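Local coordinates for TrwG protein (Bartonella grahamii, PDB 4NHF) that probably serves as a VirB8-family component of a type IV secretion machinery, the chain here being its soluble domain, which binds calcium, at residues Glu57-Asp62 and Lys85-Glu90; Val120-Gln125 and Tyr170-Glu175. All coordinates share one frame; numbering follows the deposited sequence. Where two conformers were deposited one is given.

Interaction 1: residues Glu57-Asp62 and Lys85-Glu90. With CA (calcium ion), chain G.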
loop_
_atom_site.group_PDB
_atom_site.type_symbol
_atom_site.label_atom_id
_atom_site.label_comp_id
_atom_site.label_asym_id
_atom_site.label_seq_id
_atom_site.Cartn_x
_atom_site.Cartn_y
_atom_site.Cartn_z
ATOM N N GLU A 57 5.191 9.904 -4.271
ATOM C CA GLU A 57 5.587 10.314 -5.606
ATOM C C GLU A 57 4.603 9.850 -6.652
ATOM O O GLU A 57 4.620 10.343 -7.750
ATOM C CB GLU A 57 7.016 9.814 -5.921
ATOM C CG GLU A 57 8.105 10.414 -5.016
ATOM C CD GLU A 57 8.313 11.908 -5.172
ATOM O OE1 GLU A 57 7.917 12.505 -6.176
ATOM O OE2 GLU A 57 8.887 12.504 -4.257
ATOM N N ASN A 58 3.718 8.916 -6.295
ATOM C CA ASN A 58 2.656 8.409 -7.203
ATOM C C ASN A 58 1.600 9.496 -7.442
ATOM O O ASN A 58 1.334 10.275 -6.541
ATOM C CB ASN A 58 1.968 7.202 -6.540
ATOM C CG ASN A 58 1.021 6.452 -7.490
ATOM O OD1 ASN A 58 1.398 6.077 -8.604
ATOM N ND2 ASN A 58 -0.182 6.245 -7.057
ATOM N N TYR A 59 0.980 9.559 -8.634
ATOM C CA TYR A 59 -0.256 10.331 -8.779
ATOM C C TYR A 59 -1.236 9.461 -9.529
ATOM O O TYR A 59 -0.898 9.003 -10.621
ATOM C CB TYR A 59 -0.086 11.660 -9.561
ATOM C CG TYR A 59 -1.395 12.349 -9.625
ATOM C CD1 TYR A 59 -1.888 13.038 -8.528
ATOM C CD2 TYR A 59 -2.207 12.207 -10.718
ATOM C CE1 TYR A 59 -3.140 13.585 -8.550
ATOM C CE2 TYR A 59 -3.444 12.767 -10.760
ATOM C CZ TYR A 59 -3.912 13.484 -9.684
ATOM O OH TYR A 59 -5.173 14.070 -9.778
ATOM N N ASP A 60 -2.398 9.189 -8.918
ATOM C CA ASP A 60 -3.468 8.411 -9.542
ATOM C C ASP A 60 -4.727 9.006 -8.962
ATOM O O ASP A 60 -4.926 8.943 -7.757
ATOM C CB ASP A 60 -3.339 6.917 -9.185
ATOM C CG ASP A 60 -4.358 6.009 -9.940
ATOM O OD1 ASP A 60 -5.441 6.509 -10.369
ATOM O OD2 ASP A 60 -4.089 4.756 -10.023
ATOM N N TYR A 61 -5.556 9.626 -9.798
ATOM C CA TYR A 61 -6.792 10.248 -9.333
ATOM C C TYR A 61 -7.588 9.269 -8.423
ATOM O O TYR A 61 -8.204 9.663 -7.427
ATOM C CB TYR A 61 -7.641 10.673 -10.559
ATOM C CG TYR A 61 -8.897 11.420 -10.190
ATOM C CD1 TYR A 61 -8.825 12.722 -9.694
ATOM C CD2 TYR A 61 -10.137 10.817 -10.281
ATOM C CE1 TYR A 61 -9.969 13.408 -9.319
ATOM C CE2 TYR A 61 -11.288 11.483 -9.897
ATOM C CZ TYR A 61 -11.190 12.783 -9.407
ATOM O OH TYR A 61 -12.325 13.474 -9.023
ATOM N N ASP A 62 -7.583 7.985 -8.768
ATOM C CA ASP A 62 -8.455 7.041 -8.105
ATOM C C ASP A 62 -7.857 6.696 -6.695
ATOM O O ASP A 62 -8.569 6.276 -5.845
ATOM C CB ASP A 62 -8.542 5.760 -8.913
ATOM C CG ASP A 62 -9.436 5.863 -10.122
ATOM O OD1 ASP A 62 -10.038 6.944 -10.349
ATOM O OD2 ASP A 62 -9.570 4.793 -10.812
ATOM N N LYS A 85 2.085 21.459 0.205
ATOM C CA LYS A 85 2.293 22.512 -0.762
ATOM C C LYS A 85 2.128 22.007 -2.171
ATOM O O LYS A 85 1.624 22.721 -2.996
ATOM C CB LYS A 85 3.663 23.180 -0.566
ATOM C CG LYS A 85 3.638 24.225 0.523
ATOM C CD LYS A 85 4.931 24.307 1.321
ATOM C CE LYS A 85 6.107 24.819 0.512
ATOM N NZ LYS A 85 7.266 24.995 1.449
ATOM N N ILE A 86 2.506 20.762 -2.440
ATOM C CA ILE A 86 2.333 20.182 -3.793
ATOM C C ILE A 86 0.860 20.090 -4.231
ATOM O O ILE A 86 0.501 20.151 -5.434
ATOM C CB ILE A 86 2.935 18.780 -3.815
ATOM C CG1 ILE A 86 4.436 18.860 -3.575
ATOM C CG2 ILE A 86 2.612 18.088 -5.133
ATOM C CD1 ILE A 86 5.061 17.507 -3.375
ATOM N N TYR A 87 -0.003 19.943 -3.233
ATOM C CA TYR A 87 -1.435 19.861 -3.431
ATOM C C TYR A 87 -2.192 21.104 -2.920
ATOM O O TYR A 87 -3.365 21.011 -2.602
ATOM C CB TYR A 87 -1.935 18.587 -2.709
ATOM C CG TYR A 87 -1.454 17.302 -3.351
ATOM C CD1 TYR A 87 -0.209 16.760 -3.041
ATOM C CD2 TYR A 87 -2.256 16.615 -4.254
ATOM C CE1 TYR A 87 0.235 15.588 -3.650
ATOM C CE2 TYR A 87 -1.823 15.452 -4.867
ATOM C CZ TYR A 87 -0.585 14.936 -4.563
ATOM O OH TYR A 87 -0.164 13.748 -5.155
ATOM N N ASP A 88 -1.526 22.248 -2.854
ATOM C CA ASP A 88 -2.163 23.529 -2.494
ATOM C C ASP A 88 -2.040 24.545 -3.624
ATOM O O ASP A 88 -1.164 24.461 -4.481
ATOM C CB ASP A 88 -1.480 24.165 -1.273
ATOM C CG ASP A 88 -1.781 23.444 0.018
ATOM O OD1 ASP A 88 -2.862 22.805 0.082
ATOM O OD2 ASP A 88 -0.931 23.516 0.970
ATOM N N GLY A 89 -2.866 25.574 -3.559
ATOM C CA GLY A 89 -2.774 26.664 -4.512
ATOM C C GLY A 89 -3.168 26.298 -5.942
ATOM O O GLY A 89 -3.802 25.267 -6.193
ATOM N N GLU A 90 -2.767 27.172 -6.868
ATOM C CA GLU A 90 -3.197 27.155 -8.272
ATOM C C GLU A 90 -2.491 26.084 -9.107
ATOM O O GLU A 90 -3.060 25.608 -10.087
ATOM C CB GLU A 90 -2.962 28.538 -8.918
HETATM CA CA CA G . -8.078 3.190 -11.773
HETATM O O HOH W 1 2.051 12.943 -5.795
HETATM O O HOH W 2 -6.328 3.323 -9.885
HETATM O O HOH W 3 -6.590 5.009 -11.978
HETATM O O HOH W 4 -10.018 2.338 -12.801
#
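Tyr87 reaches Tyr59 with its phenol end: its OH lies 3.9 Å from Tyr59 CD1, at the edge of the Tyr59 ring and near its plane. The ring carbons come no nearer than 4.3 Å, between Tyr59 CE1 and Tyr87 CE2. Tyr59 holds CG anti to its backbone N (chi1 -179°), which brings the end of the ring nearer to the 85-90 segment although the CB leaves the backbone roughly across that direction. The backbones stay well separated, 11.0 Å between the CA atoms of Tyr59 and Tyr87. A water lies between Asn58 O, at 2.9 Å, and Tyr87 OH, but the second leg is too short to be sound and the link is doubtful. Beyond Tyr59 the chain turns to metal chemistry. Asp60 OD1 accepts from Asp62 N (3.1 Å, 157°), an Asx turn in which the N-H arrives 44° out of the carboxylate plane. Asp62 OD2 binds calcium directly at 2.4 Å, whereas Asp60 of the same chain reaches the ion through two of its waters. Asp60 and Asp62 of the second subunit bind the same ion, so the calcium site lies between two copies and joins them. In the fold, the loop between helices 42-57 and 64-73 meets the end of helix 77-86; Tyr59 OH bonds Ser98 O, both tyrosines pack on helix 93-97, and the Tyr59 backbone bonds Ile103 of strand 102-112.

Interaction 2: residues Val120-Gln125 and Tyr170-Glu175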
loop_
_atom_site.group_PDB
_atom_site.type_symbol
_atom_site.label_atom_id
_atom_site.label_comp_id
_atom_site.label_asym_id
_atom_site.label_seq_id
_atom_site.Cartn_x
_atom_site.Cartn_y
_atom_site.Cartn_z
ATOM N N VAL A 120 17.039 7.322 -1.782
ATOM C CA VAL A 120 16.247 6.464 -2.631
ATOM C C VAL A 120 16.353 6.953 -4.074
ATOM O O VAL A 120 15.977 8.067 -4.380
ATOM C CB VAL A 120 14.769 6.394 -2.220
ATOM C CG1 VAL A 120 14.005 5.488 -3.158
ATOM C CG2 VAL A 120 14.612 5.872 -0.797
ATOM N N ARG A 121 16.854 6.091 -4.942
ATOM C CA ARG A 121 16.940 6.355 -6.369
ATOM C C ARG A 121 15.675 5.806 -7.070
ATOM O O ARG A 121 15.347 4.628 -6.957
ATOM C CB ARG A 121 18.247 5.793 -6.919
ATOM C CG ARG A 121 19.435 6.473 -6.200
ATOM C CD ARG A 121 20.877 6.011 -6.506
ATOM N NE ARG A 121 21.826 6.572 -5.481
ATOM C CZ ARG A 121 22.601 7.623 -5.657
ATOM N NH1 ARG A 121 22.713 8.204 -6.828
ATOM N NH2 ARG A 121 23.354 8.050 -4.686
ATOM N N PHE A 122 14.941 6.669 -7.747
ATOM C CA PHE A 122 13.698 6.252 -8.373
ATOM C C PHE A 122 13.441 6.982 -9.682
ATOM O O PHE A 122 14.094 7.991 -9.960
ATOM C CB PHE A 122 12.534 6.413 -7.391
ATOM C CG PHE A 122 12.210 7.832 -7.025
ATOM C CD1 PHE A 122 12.901 8.473 -6.040
ATOM C CD2 PHE A 122 11.200 8.515 -7.688
ATOM C CE1 PHE A 122 12.602 9.753 -5.682
ATOM C CE2 PHE A 122 10.891 9.810 -7.340
ATOM C CZ PHE A 122 11.572 10.440 -6.339
ATOM N N THR A 123 12.567 6.430 -10.514
ATOM C CA THR A 123 12.055 7.175 -11.705
ATOM C C THR A 123 10.567 7.405 -11.621
ATOM O O THR A 123 9.805 6.600 -11.018
ATOM C CB THR A 123 12.213 6.415 -13.031
ATOM O OG1 THR A 123 11.534 5.170 -12.897
ATOM C CG2 THR A 123 13.594 6.166 -13.336
ATOM N N THR A 124 10.146 8.496 -12.239
ATOM C CA THR A 124 8.753 8.768 -12.432
ATOM C C THR A 124 8.455 8.953 -13.922
ATOM O O THR A 124 9.330 9.363 -14.698
ATOM C CB THR A 124 8.278 10.011 -11.663
ATOM O OG1 THR A 124 8.996 11.157 -12.076
ATOM C CG2 THR A 124 8.447 9.823 -10.207
ATOM N N GLN A 125 7.232 8.616 -14.312
ATOM C CA GLN A 125 6.817 8.748 -15.694
ATOM C C GLN A 125 5.416 9.237 -15.712
ATOM O O GLN A 125 4.540 8.589 -15.121
ATOM C CB GLN A 125 6.856 7.399 -16.358
ATOM C CG GLN A 125 6.251 7.363 -17.756
ATOM C CD GLN A 125 7.108 8.096 -18.735
ATOM O OE1 GLN A 125 8.164 7.599 -19.102
ATOM N NE2 GLN A 125 6.681 9.288 -19.164
ATOM N N TYR A 170 12.787 15.300 3.858
ATOM C CA TYR A 170 12.585 14.693 2.569
ATOM C C TYR A 170 12.714 15.732 1.499
ATOM O O TYR A 170 12.070 16.783 1.576
ATOM C CB TYR A 170 11.222 14.001 2.493
ATOM C CG TYR A 170 10.962 13.269 1.181
ATOM C CD1 TYR A 170 10.573 13.967 0.018
ATOM C CD2 TYR A 170 11.133 11.901 1.092
ATOM C CE1 TYR A 170 10.280 13.274 -1.170
ATOM C CE2 TYR A 170 10.879 11.213 -0.068
ATOM C CZ TYR A 170 10.477 11.895 -1.212
ATOM O OH TYR A 170 10.237 11.154 -2.327
ATOM N N ARG A 171 13.582 15.452 0.535
ATOM C CA ARG A 171 13.621 16.214 -0.712
ATOM C C ARG A 171 13.967 15.278 -1.849
ATOM O O ARG A 171 14.748 14.330 -1.704
ATOM C CB ARG A 171 14.590 17.415 -0.678
ATOM C CG ARG A 171 16.017 17.046 -0.350
ATOM C CD ARG A 171 16.912 18.260 -0.260
ATOM N NE ARG A 171 17.135 18.876 -1.558
ATOM C CZ ARG A 171 17.757 20.037 -1.749
ATOM N NH1 ARG A 171 18.276 20.717 -0.722
ATOM N NH2 ARG A 171 17.899 20.517 -2.983
ATOM N N SER A 172 13.331 15.528 -2.981
ATOM C CA SER A 172 13.539 14.769 -4.195
ATOM C C SER A 172 14.124 15.725 -5.236
ATOM O O SER A 172 13.613 16.811 -5.428
ATOM C CB SER A 172 12.210 14.187 -4.677
ATOM O OG SER A 172 12.251 13.864 -6.050
ATOM N N ASP A 173 15.206 15.307 -5.880
ATOM C CA ASP A 173 16.011 16.159 -6.760
ATOM C C ASP A 173 16.334 15.336 -8.008
ATOM O O ASP A 173 16.482 14.111 -7.890
ATOM C CB ASP A 173 17.335 16.510 -6.080
ATOM C CG ASP A 173 17.140 17.328 -4.850
ATOM O OD1 ASP A 173 16.827 18.498 -5.015
ATOM O OD2 ASP A 173 17.294 16.800 -3.712
ATOM N N PRO A 174 16.391 15.988 -9.189
ATOM C CA PRO A 174 16.755 15.287 -10.408
ATOM C C PRO A 174 18.136 14.651 -10.215
ATOM O O PRO A 174 18.978 15.232 -9.552
ATOM C CB PRO A 174 16.789 16.389 -11.487
ATOM C CG PRO A 174 16.012 17.542 -10.916
ATOM C CD PRO A 174 16.108 17.422 -9.418
ATOM N N GLU A 175 18.336 13.445 -10.728
ATOM C CA GLU A 175 19.684 12.873 -10.782
ATOM C C GLU A 175 20.228 13.339 -12.108
ATOM O O GLU A 175 19.646 13.056 -13.146
ATOM C CB GLU A 175 19.680 11.327 -10.710
ATOM C CG GLU A 175 21.044 10.661 -10.978
ATOM C CD GLU A 175 21.171 9.182 -10.490
ATOM O OE1 GLU A 175 20.190 8.559 -10.021
ATOM O OE2 GLU A 175 22.281 8.619 -10.557
#
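Phe122 meets Ser172 with CZ 3.5 Å from Ser172 OG, a contact that holds for the modelled serine conformer, one of two, and is tentative to that extent. The hydroxyl oxygen comes at the ring obliquely, and Ser172 CB follows at 4.1 Å from the same Phe122 CZ. Phe122 places CG between its backbone N and carbonyl carbon (chi1 67°), and this rotamer brings the end of the ring nearer to strand 165-174. Tyr170 OH also lies obliquely to that ring, 4.3 Å from Phe122 CZ. Both hydroxyls have polar partners elsewhere: Ser172 OG, in the same conformer, bonds Gln140 NE2 on the intervening strand 138-148, and Tyr170 OH bonds Glu57 OE2 of helix 42-57.

A second meeting point involves charge. The Glu175 carboxylate is turned 74° out of the Arg121 guanidinium plane, and the two chains run nearly perpendicular. Glu175 OE2 lies at the guanidinium edge, but 3.8 Å from Arg121 NH1, so this is a long salt bridge. Arg121 NE is held by Gln111 OE1.

The two strands are second neighbours in the antiparallel sheet of what is probably an NTF2-like VirB8 soluble domain, so their side chains meet across strand 138-148, where Arg121 and Glu175 both touch Ile141. The chemistry implies two modest links: van der Waals contact around Phe122, with the serine and tyrosine oxygens satisfied by other residues, and a loose attraction between Arg121 and Glu175 whose length and crossed planes argue against a tight bidentate pair. Both charged residues also touch a crystal neighbour, which makes their geometry only tentative evidence for solution.

In the fold
Both contacts are partly buried, and their centres lie about 16 Å apart. Interaction 1 joins a loop to the end of a helix, combines aromatic packing with a doubtful water link, and adjoins the calcium site shared with the second subunit. Interaction 2 joins strands of the sheet, has its aromatic part buried and its ion pair more exposed, and meets no other chain of the assembly. Glu57 connects them: its OE2 is 2.7 Å from Tyr170 OH, a probable hydrogen bond, and its CG packs 3.7 Å from Phe122 CE2. The end of helix 42-57 thus rests on the sheet side chains of 120-125 and 170-175 just before the chain enters the metal-binding loop.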